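Local coordinates for protein GDP-mannose-dependent alpha-(1-6)-phosphatidylinositol monomannoside mannosyltransferase (Corynebacterium glutamicum, PDB 3OKP) that is a GT-B-fold mannosyltransferase that holds guanosine-5'-diphosphate-alpha-D-mannose in a pocket of its C-terminal Rossmann-like domain, at residues 202-216 with 276-290. Sequence-based numbering, arbitrary orientation. Where two conformers were deposited one is given.
Sequences ACNSRLVPRKGQDSL and FAMPARTRGGGLDVE. With GDD (guanosine-5'-diphosphate-alpha-D-mannose), chain B.
K211 and R210 meet the carboxylate of E290 beside the diphosphate of GDD, where loops leave two neighbouring parallel strands of a GT-B Rossmann-like domain. K211 NZ lies 2.9 Å from E290 OE1, on its syn lone pair, and 2.8 Å from GDD O3B. A lysine suits this place because its slim chain, bent at chi2 (-74°), carries one charge to both anions. R210 NH1 reaches the same OE1 from above the carboxylate plane; R206 NE bonds GDD O1B, so K211 and R206 probably offset part of the outer phosphate's charge. Behind them, V289 O lies over the guanidinium face of R210 opposite K211 CE. P209 CB sits 3.5 Å above the centre of one R283 guanidinium face. Further back, R281 N bonds to R210 O at 2.9 Å, tying the 3-10 segment 209-211 to the R281 loop, and A277 N donates to A202 O where the strands pair. Branched L216 gives one methyl to A277 CB, the other to P279 CD. R281 grips D214 end-on, its two in-plane N-H groups matching both oxygens; Y240 also bonds D214 OD2. Water 3 links P279 O to R281 NH1, whose bond to D214 OD1 is nearly straight (173°).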
loop_
_atom_site.group_PDB
_atom_site.type_symbol
_atom_site.label_atom_id
_atom_site.label_comp_id
_atom_site.label_asym_id
_atom_site.label_seq_id
_atom_site.Cartn_x
_atom_site.Cartn_y
_atom_site.Cartn_z
ATOM N N ALA A 202 1.376 4.893 18.312
ATOM C CA ALA A 202 0.280 4.913 17.346
ATOM C C ALA A 202 0.255 3.653 16.490
ATOM O O ALA A 202 1.294 3.192 16.008
ATOM C CB ALA A 202 0.364 6.154 16.466
ATOM N N CYS A 203 -0.942 3.095 16.319
ATOM C CA CYS A 203 -1.161 2.001 15.381
ATOM C C CYS A 203 -2.329 2.331 14.463
ATOM O O CYS A 203 -3.492 2.241 14.869
ATOM C CB CYS A 203 -1.407 0.672 16.108
ATOM S SG CYS A 203 -1.652 -0.741 14.978
ATOM N N ASN A 204 -2.006 2.742 13.238
ATOM C CA ASN A 204 -3.006 2.957 12.196
ATOM C C ASN A 204 -3.069 1.720 11.325
ATOM O O ASN A 204 -2.050 1.300 10.769
ATOM C CB ASN A 204 -2.665 4.179 11.329
ATOM C CG ASN A 204 -2.309 5.405 12.147
ATOM O OD1 ASN A 204 -2.800 5.594 13.262
ATOM N ND2 ASN A 204 -1.447 6.253 11.593
ATOM N N SER A 205 -4.261 1.134 11.228
ATOM C CA SER A 205 -4.512 -0.080 10.444
ATOM C C SER A 205 -5.945 -0.552 10.642
ATOM O O SER A 205 -6.559 -0.279 11.678
ATOM C CB SER A 205 -3.561 -1.219 10.846
ATOM O OG SER A 205 -2.345 -1.160 10.120
ATOM N N ARG A 206 -6.467 -1.270 9.651
ATOM C CA ARG A 206 -7.757 -1.941 9.781
ATOM C C ARG A 206 -7.704 -2.889 10.973
ATOM O O ARG A 206 -6.666 -3.502 11.243
ATOM C CB ARG A 206 -8.092 -2.727 8.510
ATOM C CG ARG A 206 -8.321 -1.864 7.269
ATOM C CD ARG A 206 -8.710 -2.701 6.040
ATOM N NE ARG A 206 -7.631 -3.589 5.604
ATOM C CZ ARG A 206 -7.578 -4.895 5.854
ATOM N NH1 ARG A 206 -8.551 -5.492 6.536
ATOM N NH2 ARG A 206 -6.552 -5.611 5.414
ATOM N N LEU A 207 -8.816 -2.997 11.692
ATOM C CA LEU A 207 -8.859 -3.827 12.890
ATOM C C LEU A 207 -9.155 -5.274 12.511
ATOM O O LEU A 207 -10.309 -5.705 12.505
ATOM C CB LEU A 207 -9.872 -3.285 13.911
ATOM C CG LEU A 207 -9.748 -1.811 14.323
ATOM C CD1 LEU A 207 -10.778 -1.459 15.389
ATOM C CD2 LEU A 207 -8.338 -1.463 14.798
ATOM N N VAL A 208 -8.092 -5.993 12.153
ATOM C CA VAL A 208 -8.145 -7.430 11.858
ATOM C C VAL A 208 -6.988 -8.120 12.596
ATOM O O VAL A 208 -5.963 -7.479 12.863
ATOM C CB VAL A 208 -8.106 -7.734 10.320
ATOM C CG1 VAL A 208 -9.367 -7.216 9.624
ATOM C CG2 VAL A 208 -6.845 -7.166 9.659
ATOM N N PRO A 209 -7.150 -9.415 12.947
ATOM C CA PRO A 209 -6.141 -10.123 13.748
ATOM C C PRO A 209 -4.688 -9.961 13.287
ATOM O O PRO A 209 -3.810 -9.726 14.120
ATOM C CB PRO A 209 -6.572 -11.589 13.638
ATOM C CG PRO A 209 -8.033 -11.529 13.438
ATOM C CD PRO A 209 -8.300 -10.286 12.631
ATOM N N ARG A 210 -4.441 -10.060 11.981
ATOM C CA ARG A 210 -3.066 -10.113 11.468
ATOM C C ARG A 210 -2.246 -8.832 11.660
ATOM O O ARG A 210 -1.018 -8.873 11.592
ATOM C CB ARG A 210 -3.034 -10.576 10.005
ATOM C CG ARG A 210 -3.482 -9.542 8.976
ATOM C CD ARG A 210 -3.183 -10.034 7.563
ATOM N NE ARG A 210 -3.552 -9.058 6.537
ATOM C CZ ARG A 210 -2.749 -8.086 6.117
ATOM N NH1 ARG A 210 -1.538 -7.966 6.636
ATOM N NH2 ARG A 210 -3.160 -7.232 5.191
ATOM N N LYS A 211 -2.917 -7.709 11.918
ATOM C CA LYS A 211 -2.235 -6.420 12.083
ATOM C C LYS A 211 -1.528 -6.288 13.438
ATOM O O LYS A 211 -0.688 -5.405 13.630
ATOM C CB LYS A 211 -3.209 -5.256 11.860
ATOM C CG LYS A 211 -3.859 -5.226 10.476
ATOM C CD LYS A 211 -2.895 -4.764 9.390
ATOM C CE LYS A 211 -3.591 -4.675 8.037
ATOM N NZ LYS A 211 -2.676 -4.160 6.976
ATOM N N GLY A 212 -1.869 -7.170 14.374
ATOM C CA GLY A 212 -1.158 -7.244 15.644
ATOM C C GLY A 212 -1.485 -6.164 16.656
ATOM O O GLY A 212 -0.657 -5.862 17.527
ATOM N N GLN A 213 -2.680 -5.576 16.554
ATOM C CA GLN A 213 -3.186 -4.710 17.621
ATOM C C GLN A 213 -3.335 -5.536 18.896
ATOM O O GLN A 213 -3.101 -5.034 19.995
ATOM C CB GLN A 213 -4.538 -4.080 17.269
ATOM C CG GLN A 213 -4.513 -3.065 16.132
ATOM C CD GLN A 213 -4.877 -3.668 14.787
ATOM O OE1 GLN A 213 -5.071 -4.880 14.663
ATOM N NE2 GLN A 213 -4.978 -2.820 13.769
ATOM N N ASP A 214 -3.721 -6.804 18.737
ATOM C CA ASP A 214 -3.817 -7.729 19.868
ATOM C C ASP A 214 -2.457 -7.967 20.524
ATOM O O ASP A 214 -2.358 -7.997 21.751
ATOM C CB ASP A 214 -4.513 -9.052 19.482
ATOM C CG ASP A 214 -3.939 -9.709 18.224
ATOM O OD1 ASP A 214 -2.866 -9.309 17.724
ATOM O OD2 ASP A 214 -4.583 -10.662 17.732
ATOM N N SER A 215 -1.416 -8.105 19.701
ATOM C CA SER A 215 -0.040 -8.259 20.187
ATOM C C SER A 215 0.403 -7.020 20.969
ATOM O O SER A 215 1.028 -7.136 22.028
ATOM C CB SER A 215 0.919 -8.513 19.022
ATOM O OG SER A 215 0.538 -9.654 18.275
ATOM N N LEU A 216 0.068 -5.844 20.436
ATOM C CA LEU A 216 0.341 -4.557 21.084
ATOM C C LEU A 216 -0.346 -4.434 22.445
ATOM O O LEU A 216 0.282 -4.027 23.431
ATOM C CB LEU A 216 -0.084 -3.402 20.163
ATOM C CG LEU A 216 0.935 -2.472 19.481
ATOM C CD1 LEU A 216 2.373 -2.999 19.447
ATOM C CD2 LEU A 216 0.465 -2.060 18.082
ATOM N N PHE A 276 5.506 4.601 16.003
ATOM C CA PHE A 276 4.487 3.879 15.244
ATOM C C PHE A 276 4.787 2.388 15.331
ATOM O O PHE A 276 5.904 1.954 15.043
ATOM C CB PHE A 276 4.428 4.321 13.775
ATOM C CG PHE A 276 3.429 3.537 12.949
ATOM C CD1 PHE A 276 3.807 2.357 12.301
ATOM C CD2 PHE A 276 2.109 3.967 12.838
ATOM C CE1 PHE A 276 2.883 1.621 11.555
ATOM C CE2 PHE A 276 1.181 3.244 12.090
ATOM C CZ PHE A 276 1.568 2.067 11.450
ATOM N N ALA A 277 3.786 1.610 15.727
ATOM C CA ALA A 277 3.946 0.168 15.860
ATOM C C ALA A 277 2.786 -0.576 15.210
ATOM O O ALA A 277 1.617 -0.242 15.426
ATOM C CB ALA A 277 4.083 -0.221 17.330
ATOM N N MET A 278 3.125 -1.573 14.398
ATOM C CA MET A 278 2.142 -2.480 13.814
ATOM C C MET A 278 2.856 -3.805 13.559
ATOM O O MET A 278 3.439 -4.001 12.491
ATOM C CB MET A 278 1.536 -1.898 12.526
ATOM C CG MET A 278 0.232 -2.565 12.086
ATOM S SD MET A 278 0.456 -3.994 11.001
ATOM C CE MET A 278 0.640 -3.190 9.410
ATOM N N PRO A 279 2.834 -4.709 14.558
ATOM C CA PRO A 279 3.574 -5.966 14.477
ATOM C C PRO A 279 2.812 -7.033 13.687
ATOM O O PRO A 279 2.351 -8.026 14.257
ATOM C CB PRO A 279 3.752 -6.361 15.947
ATOM C CG PRO A 279 2.569 -5.768 16.647
ATOM C CD PRO A 279 2.097 -4.582 15.832
ATOM N N ALA A 280 2.693 -6.807 12.380
ATOM C CA ALA A 280 1.975 -7.704 11.473
ATOM C C ALA A 280 2.493 -9.141 11.537
ATOM O O ALA A 280 3.704 -9.375 11.543
ATOM C CB ALA A 280 2.048 -7.176 10.037
ATOM N N ARG A 281 1.563 -10.091 11.602
ATOM C CA ARG A 281 1.897 -11.513 11.557
ATOM C C ARG A 281 1.177 -12.194 10.395
ATOM O O ARG A 281 0.068 -11.800 10.023
ATOM C CB ARG A 281 1.563 -12.210 12.885
ATOM C CG ARG A 281 0.074 -12.315 13.200
ATOM C CD ARG A 281 -0.174 -13.179 14.428
ATOM N NE ARG A 281 -1.593 -13.244 14.770
ATOM C CZ ARG A 281 -2.240 -12.342 15.504
ATOM N NH1 ARG A 281 -1.601 -11.285 15.986
ATOM N NH2 ARG A 281 -3.535 -12.498 15.756
ATOM N N THR A 282 1.817 -13.210 9.823
ATOM C CA THR A 282 1.201 -14.001 8.761
ATOM C C THR A 282 0.240 -15.024 9.361
ATOM O O THR A 282 0.579 -15.723 10.317
ATOM C CB THR A 282 2.264 -14.683 7.874
ATOM O OG1 THR A 282 3.086 -13.675 7.278
ATOM C CG2 THR A 282 1.612 -15.510 6.766
ATOM N N ARG A 283 -0.965 -15.077 8.798
ATOM C CA ARG A 283 -2.019 -15.984 9.239
ATOM C C ARG A 283 -2.665 -16.665 8.035
ATOM O O ARG A 283 -2.114 -16.645 6.931
ATOM C CB ARG A 283 -3.088 -15.210 10.015
ATOM C CG ARG A 283 -2.678 -14.774 11.411
ATOM C CD ARG A 283 -3.675 -13.788 12.002
ATOM N NE ARG A 283 -5.044 -14.037 11.549
ATOM C CZ ARG A 283 -5.957 -14.741 12.211
ATOM N NH1 ARG A 283 -5.680 -15.286 13.390
ATOM N NH2 ARG A 283 -7.162 -14.892 11.691
ATOM N N GLY A 284 -3.838 -17.257 8.257
ATOM C CA GLY A 284 -4.647 -17.847 7.192
ATOM C C GLY A 284 -3.915 -18.880 6.357
ATOM O O GLY A 284 -4.091 -18.936 5.140
ATOM N N GLY A 285 -3.091 -19.690 7.018
ATOM C CA GLY A 285 -2.323 -20.742 6.355
ATOM C C GLY A 285 -1.261 -20.228 5.402
ATOM O O GLY A 285 -0.888 -20.921 4.458
ATOM N N GLY A 286 -0.773 -19.013 5.653
ATOM C CA GLY A 286 0.194 -18.358 4.772
ATOM C C GLY A 286 -0.421 -17.402 3.759
ATOM O O GLY A 286 0.300 -16.719 3.025
ATOM N N LEU A 287 -1.751 -17.344 3.723
ATOM C CA LEU A 287 -2.476 -16.521 2.746
ATOM C C LEU A 287 -2.904 -15.152 3.290
ATOM O O LEU A 287 -3.103 -14.208 2.515
ATOM C CB LEU A 287 -3.684 -17.293 2.194
ATOM C CG LEU A 287 -3.538 -18.119 0.903
ATOM C CD1 LEU A 287 -2.099 -18.531 0.573
ATOM C CD2 LEU A 287 -4.451 -19.339 0.947
ATOM N N ASP A 288 -3.059 -15.060 4.611
ATOM C CA ASP A 288 -3.356 -13.797 5.271
ATOM C C ASP A 288 -2.028 -13.124 5.630
ATOM O O ASP A 288 -1.464 -13.359 6.703
ATOM C CB ASP A 288 -4.222 -14.045 6.510
ATOM C CG ASP A 288 -4.936 -12.798 6.992
ATOM O OD1 ASP A 288 -5.227 -11.908 6.164
ATOM O OD2 ASP A 288 -5.212 -12.715 8.207
ATOM N N VAL A 289 -1.534 -12.298 4.714
ATOM C CA VAL A 289 -0.180 -11.774 4.805
ATOM C C VAL A 289 -0.098 -10.286 4.454
ATOM O O VAL A 289 -0.895 -9.779 3.658
ATOM C CB VAL A 289 0.775 -12.629 3.906
ATOM C CG1 VAL A 289 0.472 -12.430 2.409
ATOM C CG2 VAL A 289 2.227 -12.354 4.215
ATOM N N GLU A 290 0.865 -9.599 5.068
ATOM C CA GLU A 290 1.144 -8.205 4.762
ATOM C C GLU A 290 1.986 -8.129 3.493
ATOM O O GLU A 290 3.172 -8.464 3.505
ATOM C CB GLU A 290 1.860 -7.533 5.943
ATOM C CG GLU A 290 1.879 -6.010 5.893
ATOM C CD GLU A 290 0.490 -5.396 5.969
ATOM O OE1 GLU A 290 -0.305 -5.795 6.847
ATOM O OE2 GLU A 290 0.196 -4.506 5.149
HETATM N N2 GDD B . -8.347 7.951 6.737
HETATM C C2 GDD B . -7.952 6.844 7.412
HETATM N N1 GDD B . -8.414 6.619 8.665
HETATM N N3 GDD B . -7.097 5.972 6.828
HETATM C C4 GDD B . -6.689 4.859 7.492
HETATM C C5 GDD B . -7.154 4.611 8.774
HETATM C C6 GDD B . -8.031 5.518 9.358
HETATM O O6 GDD B . -8.468 5.323 10.512
HETATM N N7 GDD B . -6.599 3.454 9.188
HETATM C C8 GDD B . -5.813 2.995 8.187
HETATM N N9 GDD B . -5.873 3.854 7.156
HETATM C "C1'" GDD B . -5.163 3.749 5.855
HETATM C "C2'" GDD B . -3.672 3.986 6.037
HETATM O "O2'" GDD B . -3.352 5.380 6.025
HETATM C "C3'" GDD B . -3.067 3.237 4.867
HETATM O "O3'" GDD B . -2.925 4.109 3.740
HETATM C "C4'" GDD B . -4.071 2.135 4.545
HETATM O "O4'" GDD B . -5.275 2.454 5.257
HETATM C "C5'" GDD B . -3.564 0.760 4.978
HETATM O "O5'" GDD B . -2.909 0.092 3.896
HETATM P PA GDD B . -1.919 -0.947 4.113
HETATM O O1A GDD B . -1.349 -1.199 3.028
HETATM O O2A GDD B . -1.053 -0.558 4.936
HETATM O O3A GDD B . -2.533 -2.156 4.630
HETATM P PB GDD B . -3.666 -2.837 4.025
HETATM O O2B GDD B . -3.612 -2.785 2.777
HETATM O O3B GDD B . -3.659 -4.033 4.385
HETATM O O1B GDD B . -4.896 -2.239 4.482
HETATM O O HOH W 1 -6.380 -10.856 9.799
HETATM O O HOH W 2 -0.014 -9.736 8.498
HETATM O O HOH W 3 1.239 -10.207 15.652
#